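Side-chain contacts in arginase (Trypanosoma brucei brucei, PDB 4RHJ), which is of unknown function but adopts the arginase-deacetylase fold, having evolved without the binuclear manganese cluster of its family: residues Val166-Arg171 and Asn274-Pro279; Ala245-Pro250 and Arg267-Ile272; Ile284-Tyr289 and Lys310-Gly315. All blocks are in the same frame, centred on the assembly; numbering follows the deposited sequence.

How the contacts relate
All three contacts are largely buried and mainly apolar, with no hydrogen bond between their two segments; they gather on one face of the parallel sheet. Contacts 1 and 2 draw on the same region, the former using the loop after helix 266-274 and the latter the helix itself, while contact 3 sets the next helix, 303-316, against strand 281-287, nearest the chain's centre. Their chemistry differs in detail: a ring edge and branched aliphatics in contact 1, Val247 and Leu248 methyls against Leu269 in contact 2, and in contact 3 Val286 against two isoleucines plus a methyl beside a backbone oxygen. Polar bonds tie the segments of different contacts together, such as His167 to Tyr287 and Ser169 to Ser246.

Contact 1: residues Val166-Arg171 and Asn274-Pro279; sequences VHFSAR and NGIRGP
Val166 and Ile276 mark the nearest approach of the two backbones, with their CA atoms 8.2 Å apart. Val166 and Phe168 belong to the end of strand 163-168, whereas Ile276 sits just beyond Gly275, where the chain has left helix 266-274 and heads for strand 281-287. No backbone bond joins the segments at this spacing, so side chains must bridge it. Two residues apart on a strand, Val166 and Phe168 present their side chains to the same face, and Ile276 reaches toward both. Its chain is extended (chi2 176°), which carries CD1 out to its full length. That methyl meets Val166 tip to tip, 3.6 Å from Val166 CG1, and lies in the plane of the Phe168 ring, at its edge, 3.9 Å from Phe168 CZ. Phe168 CG stands anti to its own carbonyl carbon (chi1 -61°), which tilts the ring up from the strand toward the loop. Branched aliphatics and a phenyl ring suit this dry place: the two segments meet through apolar contact alone, a single methyl serving two strand residues, with Ile241 against Ile276, and Leu269 and Ile272 against Phe168, completing the surroundings.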
loop_
_atom_site.group_PDB
_atom_site.type_symbol
_atom_site.label_atom_id
_atom_site.label_comp_id
_atom_site.label_asym_id
_atom_site.label_seq_id
_atom_site.Cartn_x
_atom_site.Cartn_y
_atom_site.Cartn_z
ATOM N N VAL A 166 24.954 -2.166 3.686
ATOM C CA VAL A 166 23.593 -2.254 4.214
ATOM C C VAL A 166 22.658 -2.707 3.081
ATOM O O VAL A 166 22.342 -1.920 2.191
ATOM C CB VAL A 166 23.122 -0.919 4.815
ATOM C CG1 VAL A 166 21.673 -1.013 5.253
ATOM C CG2 VAL A 166 23.972 -0.552 6.004
ATOM N N HIS A 167 22.241 -3.979 3.101
ATOM C CA HIS A 167 21.509 -4.571 1.964
ATOM C C HIS A 167 20.012 -4.738 2.231
ATOM O O HIS A 167 19.594 -5.470 3.125
ATOM C CB HIS A 167 22.119 -5.935 1.554
ATOM C CG HIS A 167 21.433 -6.585 0.382
ATOM N ND1 HIS A 167 20.931 -7.867 0.431
ATOM C CD2 HIS A 167 21.141 -6.117 -0.859
ATOM C CE1 HIS A 167 20.376 -8.168 -0.732
ATOM N NE2 HIS A 167 20.493 -7.124 -1.529
ATOM N N PHE A 168 19.220 -4.058 1.414
ATOM C CA PHE A 168 17.761 -4.094 1.468
ATOM C C PHE A 168 17.135 -4.932 0.359
ATOM O O PHE A 168 17.053 -4.498 -0.778
ATOM C CB PHE A 168 17.180 -2.678 1.356
ATOM C CG PHE A 168 17.597 -1.741 2.456
ATOM C CD1 PHE A 168 16.906 -1.702 3.647
ATOM C CD2 PHE A 168 18.657 -0.853 2.263
ATOM C CE1 PHE A 168 17.292 -0.832 4.644
ATOM C CE2 PHE A 168 19.041 0.019 3.237
ATOM C CZ PHE A 168 18.357 0.041 4.430
ATOM N N SER A 169 16.630 -6.101 0.698
ATOM C CA SER A 169 15.997 -6.934 -0.300
ATOM C C SER A 169 15.001 -7.866 0.339
ATOM O O SER A 169 15.019 -8.037 1.555
ATOM C CB SER A 169 17.047 -7.731 -1.054
ATOM O OG SER A 169 16.463 -8.380 -2.149
ATOM N N ALA A 170 14.152 -8.480 -0.478
ATOM C CA ALA A 170 13.245 -9.527 -0.012
ATOM C C ALA A 170 13.972 -10.844 0.222
ATOM O O ALA A 170 13.505 -11.701 0.981
ATOM C CB ALA A 170 12.142 -9.726 -0.994
ATOM N N ARG A 171 15.115 -11.000 -0.443
ATOM C CA ARG A 171 15.975 -12.181 -0.299
ATOM C C ARG A 171 17.393 -11.776 0.071
ATOM O O ARG A 171 17.849 -10.717 -0.324
ATOM C CB ARG A 171 16.014 -12.994 -1.592
ATOM C CG ARG A 171 16.698 -12.275 -2.725
ATOM C CD ARG A 171 16.095 -12.609 -4.097
ATOM N NE ARG A 171 14.799 -11.971 -4.353
ATOM C CZ ARG A 171 13.615 -12.559 -4.172
ATOM N NH1 ARG A 171 13.557 -13.799 -3.716
ATOM N NH2 ARG A 171 12.488 -11.910 -4.440
ATOM N N ASN A 274 16.968 6.426 6.748
ATOM C CA ASN A 274 17.327 7.670 7.419
ATOM C C ASN A 274 18.315 7.376 8.543
ATOM O O ASN A 274 19.254 8.136 8.787
ATOM C CB ASN A 274 16.052 8.362 7.944
ATOM C CG ASN A 274 16.321 9.716 8.587
ATOM O OD1 ASN A 274 16.503 10.728 7.895
ATOM N ND2 ASN A 274 16.315 9.747 9.923
ATOM N N GLY A 275 18.116 6.225 9.181
ATOM C CA GLY A 275 18.877 5.823 10.347
ATOM C C GLY A 275 20.188 5.103 10.117
ATOM O O GLY A 275 20.744 4.551 11.061
ATOM N N ILE A 276 20.701 5.128 8.889
ATOM C CA ILE A 276 21.969 4.464 8.580
ATOM C C ILE A 276 23.082 5.375 9.015
ATOM O O ILE A 276 23.035 6.564 8.749
ATOM C CB ILE A 276 22.097 4.109 7.067
ATOM C CG1 ILE A 276 21.179 2.937 6.721
ATOM C CG2 ILE A 276 23.506 3.732 6.694
ATOM C CD1 ILE A 276 21.163 2.568 5.262
ATOM N N ARG A 277 24.070 4.831 9.709
ATOM C CA ARG A 277 25.147 5.651 10.250
ATOM C C ARG A 277 26.451 5.343 9.552
ATOM O O ARG A 277 26.629 4.262 9.005
ATOM C CB ARG A 277 25.320 5.422 11.754
ATOM C CG ARG A 277 24.128 5.737 12.617
ATOM C CD ARG A 277 23.878 7.211 12.770
ATOM N NE ARG A 277 22.490 7.411 13.146
ATOM C CZ ARG A 277 21.499 7.445 12.270
ATOM N NH1 ARG A 277 21.763 7.327 10.983
ATOM N NH2 ARG A 277 20.256 7.611 12.670
ATOM N N GLY A 278 27.373 6.293 9.571
ATOM C CA GLY A 278 28.664 6.069 8.952
ATOM C C GLY A 278 29.560 7.286 8.891
ATOM O O GLY A 278 29.137 8.395 9.213
ATOM N N PRO A 279 30.820 7.073 8.489
ATOM C CA PRO A 279 31.806 8.138 8.339
ATOM C C PRO A 279 31.693 8.733 6.956
ATOM O O PRO A 279 32.207 9.826 6.692
ATOM C CB PRO A 279 33.124 7.407 8.509
ATOM C CG PRO A 279 32.855 6.074 7.891
ATOM C CD PRO A 279 31.415 5.748 8.238
#

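Contact 2: residues Ala245-Pro250 and Arg267-Ile272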
loop_
_atom_site.group_PDB
_atom_site.type_symbol
_atom_site.label_atom_id
_atom_site.label_comp_id
_atom_site.label_asym_id
_atom_site.label_seq_id
_atom_site.Cartn_x
_atom_site.Cartn_y
_atom_site.Cartn_z
ATOM N N ALA A 245 14.627 -2.986 -4.959
ATOM C CA ALA A 245 13.238 -2.582 -4.960
ATOM C C ALA A 245 12.339 -3.711 -4.454
ATOM O O ALA A 245 11.214 -3.477 -3.987
ATOM C CB ALA A 245 12.836 -2.145 -6.357
ATOM N N SER A 246 12.848 -4.936 -4.524
ATOM C CA SER A 246 12.103 -6.082 -4.022
ATOM C C SER A 246 11.853 -5.959 -2.497
ATOM O O SER A 246 10.933 -6.587 -1.955
ATOM C CB SER A 246 12.843 -7.376 -4.335
ATOM O OG SER A 246 13.933 -7.542 -3.454
ATOM N N VAL A 247 12.654 -5.142 -1.815
ATOM C CA VAL A 247 12.488 -4.964 -0.370
ATOM C C VAL A 247 11.150 -4.326 -0.019
ATOM O O VAL A 247 10.591 -4.622 1.031
ATOM C CB VAL A 247 13.619 -4.100 0.269
ATOM C CG1 VAL A 247 13.397 -2.603 0.056
ATOM C CG2 VAL A 247 13.715 -4.369 1.789
ATOM N N LEU A 248 10.632 -3.450 -0.879
ATOM C CA LEU A 248 9.354 -2.795 -0.601
ATOM C C LEU A 248 8.235 -3.824 -0.699
ATOM O O LEU A 248 8.490 -5.002 -0.897
ATOM C CB LEU A 248 9.115 -1.627 -1.570
ATOM C CG LEU A 248 10.072 -0.439 -1.424
ATOM C CD1 LEU A 248 9.894 0.605 -2.507
ATOM C CD2 LEU A 248 9.864 0.192 -0.083
ATOM N N ASP A 249 6.996 -3.395 -0.546
ATOM C CA ASP A 249 5.898 -4.318 -0.756
ATOM C C ASP A 249 5.620 -4.326 -2.262
ATOM O O ASP A 249 5.965 -3.365 -2.954
ATOM C CB ASP A 249 4.666 -3.902 0.059
ATOM C CG ASP A 249 3.687 -5.040 0.271
ATOM O OD1 ASP A 249 2.702 -5.100 -0.493
ATOM O OD2 ASP A 249 3.901 -5.875 1.183
ATOM N N PRO A 250 5.050 -5.423 -2.783
ATOM C CA PRO A 250 4.590 -5.400 -4.176
ATOM C C PRO A 250 3.502 -4.332 -4.405
ATOM O O PRO A 250 3.316 -3.887 -5.545
ATOM C CB PRO A 250 4.042 -6.817 -4.395
ATOM C CG PRO A 250 4.712 -7.653 -3.339
ATOM C CD PRO A 250 4.906 -6.757 -2.166
ATOM N N ARG A 267 7.541 4.560 2.858
ATOM C CA ARG A 267 7.880 5.329 4.052
ATOM C C ARG A 267 8.708 4.497 5.032
ATOM O O ARG A 267 9.615 5.011 5.683
ATOM C CB ARG A 267 6.606 5.855 4.726
ATOM C CG ARG A 267 6.853 6.721 5.957
ATOM C CD ARG A 267 7.897 7.799 5.681
ATOM N NE ARG A 267 7.412 8.732 4.676
ATOM C CZ ARG A 267 8.071 9.814 4.271
ATOM N NH1 ARG A 267 9.261 10.120 4.775
ATOM N NH2 ARG A 267 7.529 10.602 3.360
ATOM N N ASP A 268 8.394 3.211 5.133
ATOM C CA ASP A 268 9.148 2.271 5.959
ATOM C C ASP A 268 10.629 2.238 5.577
ATOM O O ASP A 268 11.503 2.270 6.431
ATOM C CB ASP A 268 8.561 0.854 5.850
ATOM C CG ASP A 268 7.126 0.759 6.361
ATOM O OD1 ASP A 268 6.685 1.668 7.091
ATOM O OD2 ASP A 268 6.430 -0.226 6.019
ATOM N N LEU A 269 10.905 2.173 4.284
ATOM C CA LEU A 269 12.275 2.155 3.817
ATOM C C LEU A 269 12.952 3.489 4.098
ATOM O O LEU A 269 14.041 3.516 4.645
ATOM C CB LEU A 269 12.319 1.826 2.322
ATOM C CG LEU A 269 13.682 1.681 1.645
ATOM C CD1 LEU A 269 14.627 0.787 2.456
ATOM C CD2 LEU A 269 13.510 1.161 0.202
ATOM N N LEU A 270 12.279 4.588 3.770
ATOM C CA LEU A 270 12.816 5.929 3.984
ATOM C C LEU A 270 13.178 6.176 5.461
ATOM O O LEU A 270 14.149 6.863 5.760
ATOM C CB LEU A 270 11.818 6.990 3.487
ATOM C CG LEU A 270 11.557 7.154 1.978
ATOM C CD1 LEU A 270 10.426 8.185 1.671
ATOM C CD2 LEU A 270 12.832 7.508 1.205
ATOM N N HIS A 271 12.409 5.593 6.375
ATOM C CA HIS A 271 12.693 5.671 7.821
ATOM C C HIS A 271 13.968 4.928 8.174
ATOM O O HIS A 271 14.889 5.473 8.752
ATOM C CB HIS A 271 11.518 5.092 8.633
ATOM C CG HIS A 271 11.719 5.139 10.115
ATOM N ND1 HIS A 271 11.259 6.177 10.890
ATOM C CD2 HIS A 271 12.338 4.281 10.962
ATOM C CE1 HIS A 271 11.584 5.958 12.156
ATOM N NE2 HIS A 271 12.247 4.821 12.224
ATOM N N ILE A 272 14.003 3.657 7.831
ATOM C CA ILE A 272 15.142 2.819 8.135
ATOM C C ILE A 272 16.375 3.335 7.418
ATOM O O ILE A 272 17.450 3.344 7.985
ATOM C CB ILE A 272 14.833 1.366 7.761
ATOM C CG1 ILE A 272 13.630 0.886 8.569
ATOM C CG2 ILE A 272 16.031 0.454 7.992
ATOM C CD1 ILE A 272 13.186 -0.510 8.239
#
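Val247 and Leu248 both touch Leu269 of helix 266-274, from a tight 3-10 turn and the loop that follows it. The turn comes straight after strand 239-244 and is closed at Ala245, whose O accepts from Leu248 N at 3.2 Å. With chi1 at 80°, Val247 CG1 is flanked by both the backbone N and the carbonyl carbon, and this methyl is the one that reaches Leu269, lying 3.8 Å from Leu269 CD2; the two side chains meet at a slant. A short branched side chain suits this buried place, where one methyl meets the helix. Val247 lies close to Asp244, a manganese-binding residue, although no manganese is bound to this chain here.

Leu248 comes next. Its side chain starts off to one side of the helix. CD1 continues the extended chain (chi2 173°), and it is the other branch, CD2, that touches both Leu269 CD2 and Leu269 CB, each at 3.8 Å; the two leucines meet at about a right angle. Leu269 CD2 thus touches one methyl of Val247 and one of Leu248, which approach it from neighbouring directions. Beyond this point the loop turns polar: Asp249 uses its carboxylate on backbone amides, OD1 on Ala251 and OD2 on Gly263, which fixes the loop's course.

The contact packs the loop after strand 239-244 against helix 266-274, with Phe168 of strand 163-168 at one flank and helix 303-316 at another.

Contact 3: residues Ile284-Tyr289 and Lys310-Gly315; sequences IDVYGY and KIIKEG
Val286 turns both of its methyls to helix 303-316: with chi1 at -162°, CG1 lies anti to the backbone N and CG2 anti to the carbonyl carbon, and the bond to the CB that carries them is directed at the helix. Ile284, two residues earlier on the same face, has an extended chain (chi2 169°) that sends CD1 out to the last turn of the helix, at Gly315. This is the strand-against-helix layer of the parallel alpha/beta arginase-deacetylase fold, in which helix 303-316 packs on strand 281-287, the element before it in the chain.

Strand 284-287 and helix 310-315 run antiparallel (175°), their axes 9.8 Å apart at closest approach, a spacing that branched aliphatic residues fill well. Val286 CG1 meets Ile311 CG2 at 4.2 Å, the two side chains slanting across each other. Its other methyl, Val286 CG2, comes 4.3 Å from Ile312 CG1, so one valine straddles two successive helix residues. Ile311 points its CB at the strand, but the rest of the chain bends away and carries its CD1 over to Leu269 and Leu270 of helix 266-274, so it serves both neighbours.

Between the two touching strand residues, Asp285 faces the opposite side of the sheet, where it makes weak hydrogen bonds to Thr147 and Ser139. At the end of the contact Gly315 has no side chain, and its backbone itself meets the strand residue: Ile284 CD1 lies 3.1 Å from Gly315 O, a tight van der Waals contact between a methyl and a carbonyl oxygen.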
loop_
_atom_site.group_PDB
_atom_site.type_symbol
_atom_site.label_atom_id
_atom_site.label_comp_id
_atom_site.label_asym_id
_atom_site.label_seq_id
_atom_site.Cartn_x
_atom_site.Cartn_y
_atom_site.Cartn_z
ATOM N N ILE A 284 26.006 3.873 -3.778
ATOM C CA ILE A 284 24.604 3.462 -3.701
ATOM C C ILE A 284 24.128 2.843 -5.023
ATOM O O ILE A 284 24.273 3.432 -6.088
ATOM C CB ILE A 284 23.678 4.658 -3.339
ATOM C CG1 ILE A 284 24.096 5.313 -2.020
ATOM C CG2 ILE A 284 22.210 4.222 -3.252
ATOM C CD1 ILE A 284 23.403 6.607 -1.768
ATOM N N ASP A 285 23.565 1.650 -4.936
ATOM C CA ASP A 285 23.061 0.958 -6.103
ATOM C C ASP A 285 21.596 0.693 -5.920
ATOM O O ASP A 285 21.199 -0.123 -5.083
ATOM C CB ASP A 285 23.789 -0.375 -6.360
ATOM C CG ASP A 285 23.239 -1.118 -7.588
ATOM O OD1 ASP A 285 22.717 -0.456 -8.510
ATOM O OD2 ASP A 285 23.332 -2.354 -7.636
ATOM N N VAL A 286 20.781 1.380 -6.697
ATOM C CA VAL A 286 19.360 1.124 -6.603
ATOM C C VAL A 286 18.883 0.385 -7.843
ATOM O O VAL A 286 18.897 0.938 -8.937
ATOM C CB VAL A 286 18.570 2.412 -6.408
ATOM C CG1 VAL A 286 17.194 2.079 -5.885
ATOM C CG2 VAL A 286 19.292 3.309 -5.415
ATOM N N TYR A 287 18.437 -0.858 -7.636
ATOM C CA TYR A 287 18.202 -1.842 -8.694
ATOM C C TYR A 287 16.919 -2.640 -8.493
ATOM O O TYR A 287 16.188 -2.412 -7.539
ATOM C CB TYR A 287 19.376 -2.809 -8.760
ATOM C CG TYR A 287 19.596 -3.618 -7.492
ATOM C CD1 TYR A 287 20.356 -3.115 -6.437
ATOM C CD2 TYR A 287 19.057 -4.889 -7.359
ATOM C CE1 TYR A 287 20.572 -3.867 -5.290
ATOM C CE2 TYR A 287 19.268 -5.639 -6.233
ATOM C CZ TYR A 287 20.019 -5.132 -5.191
ATOM O OH TYR A 287 20.212 -5.898 -4.052
ATOM N N GLY A 288 16.656 -3.586 -9.393
ATOM C CA GLY A 288 15.507 -4.474 -9.248
ATOM C C GLY A 288 14.262 -4.075 -10.012
ATOM O O GLY A 288 13.253 -4.773 -9.983
ATOM N N TYR A 289 14.348 -2.950 -10.714
ATOM C CA TYR A 289 13.214 -2.351 -11.372
ATOM C C TYR A 289 13.209 -2.664 -12.864
ATOM O O TYR A 289 14.191 -2.483 -13.569
ATOM C CB TYR A 289 13.208 -0.831 -11.131
ATOM C CG TYR A 289 12.352 -0.057 -12.101
ATOM C CD1 TYR A 289 10.965 -0.095 -12.023
ATOM C CD2 TYR A 289 12.930 0.694 -13.122
ATOM C CE1 TYR A 289 10.185 0.606 -12.932
ATOM C CE2 TYR A 289 12.146 1.409 -14.039
ATOM C CZ TYR A 289 10.771 1.360 -13.932
ATOM O OH TYR A 289 9.983 2.060 -14.825
ATOM N N LYS A 310 11.719 8.550 -5.523
ATOM C CA LYS A 310 11.868 9.053 -4.162
ATOM C C LYS A 310 13.060 8.415 -3.456
ATOM O O LYS A 310 13.838 9.108 -2.812
ATOM C CB LYS A 310 10.595 8.789 -3.359
ATOM C CG LYS A 310 10.570 9.397 -1.952
ATOM C CD LYS A 310 10.613 10.911 -1.972
ATOM C CE LYS A 310 10.379 11.480 -0.570
ATOM N NZ LYS A 310 10.299 12.973 -0.564
ATOM N N ILE A 311 13.209 7.102 -3.587
ATOM C CA ILE A 311 14.234 6.364 -2.844
ATOM C C ILE A 311 15.617 6.872 -3.189
ATOM O O ILE A 311 16.445 7.028 -2.301
ATOM C CB ILE A 311 14.169 4.828 -3.117
ATOM C CG1 ILE A 311 12.940 4.201 -2.427
ATOM C CG2 ILE A 311 15.455 4.128 -2.689
ATOM C CD1 ILE A 311 12.818 4.519 -0.923
ATOM N N ILE A 312 15.853 7.160 -4.467
ATOM C CA ILE A 312 17.164 7.656 -4.935
ATOM C C ILE A 312 17.476 9.046 -4.375
ATOM O O ILE A 312 18.600 9.315 -3.943
ATOM C CB ILE A 312 17.239 7.722 -6.490
ATOM C CG1 ILE A 312 16.897 6.375 -7.140
ATOM C CG2 ILE A 312 18.614 8.210 -6.952
ATOM C CD1 ILE A 312 16.377 6.487 -8.570
ATOM N N LYS A 313 16.482 9.931 -4.425
ATOM C CA LYS A 313 16.573 11.266 -3.832
ATOM C C LYS A 313 17.122 11.213 -2.415
ATOM O O LYS A 313 18.180 11.756 -2.127
ATOM C CB LYS A 313 15.200 11.959 -3.822
ATOM C CG LYS A 313 15.195 13.309 -3.085
ATOM C CD LYS A 313 14.221 14.318 -3.691
ATOM C CE LYS A 313 12.812 13.842 -3.646
ATOM N NZ LYS A 313 11.875 14.908 -4.075
ATOM N N GLU A 314 16.405 10.533 -1.533
ATOM C CA GLU A 314 16.763 10.545 -0.123
ATOM C C GLU A 314 17.970 9.652 0.183
ATOM O O GLU A 314 18.498 9.662 1.302
ATOM C CB GLU A 314 15.551 10.159 0.711
ATOM C CG GLU A 314 14.278 10.941 0.326
ATOM C CD GLU A 314 14.324 12.436 0.656
ATOM O OE1 GLU A 314 15.214 12.874 1.402
ATOM O OE2 GLU A 314 13.442 13.179 0.181
ATOM N N GLY A 315 18.420 8.912 -0.825
ATOM C CA GLY A 315 19.685 8.214 -0.766
ATOM C C GLY A 315 20.843 9.156 -1.022
ATOM O O GLY A 315 21.927 8.999 -0.459
#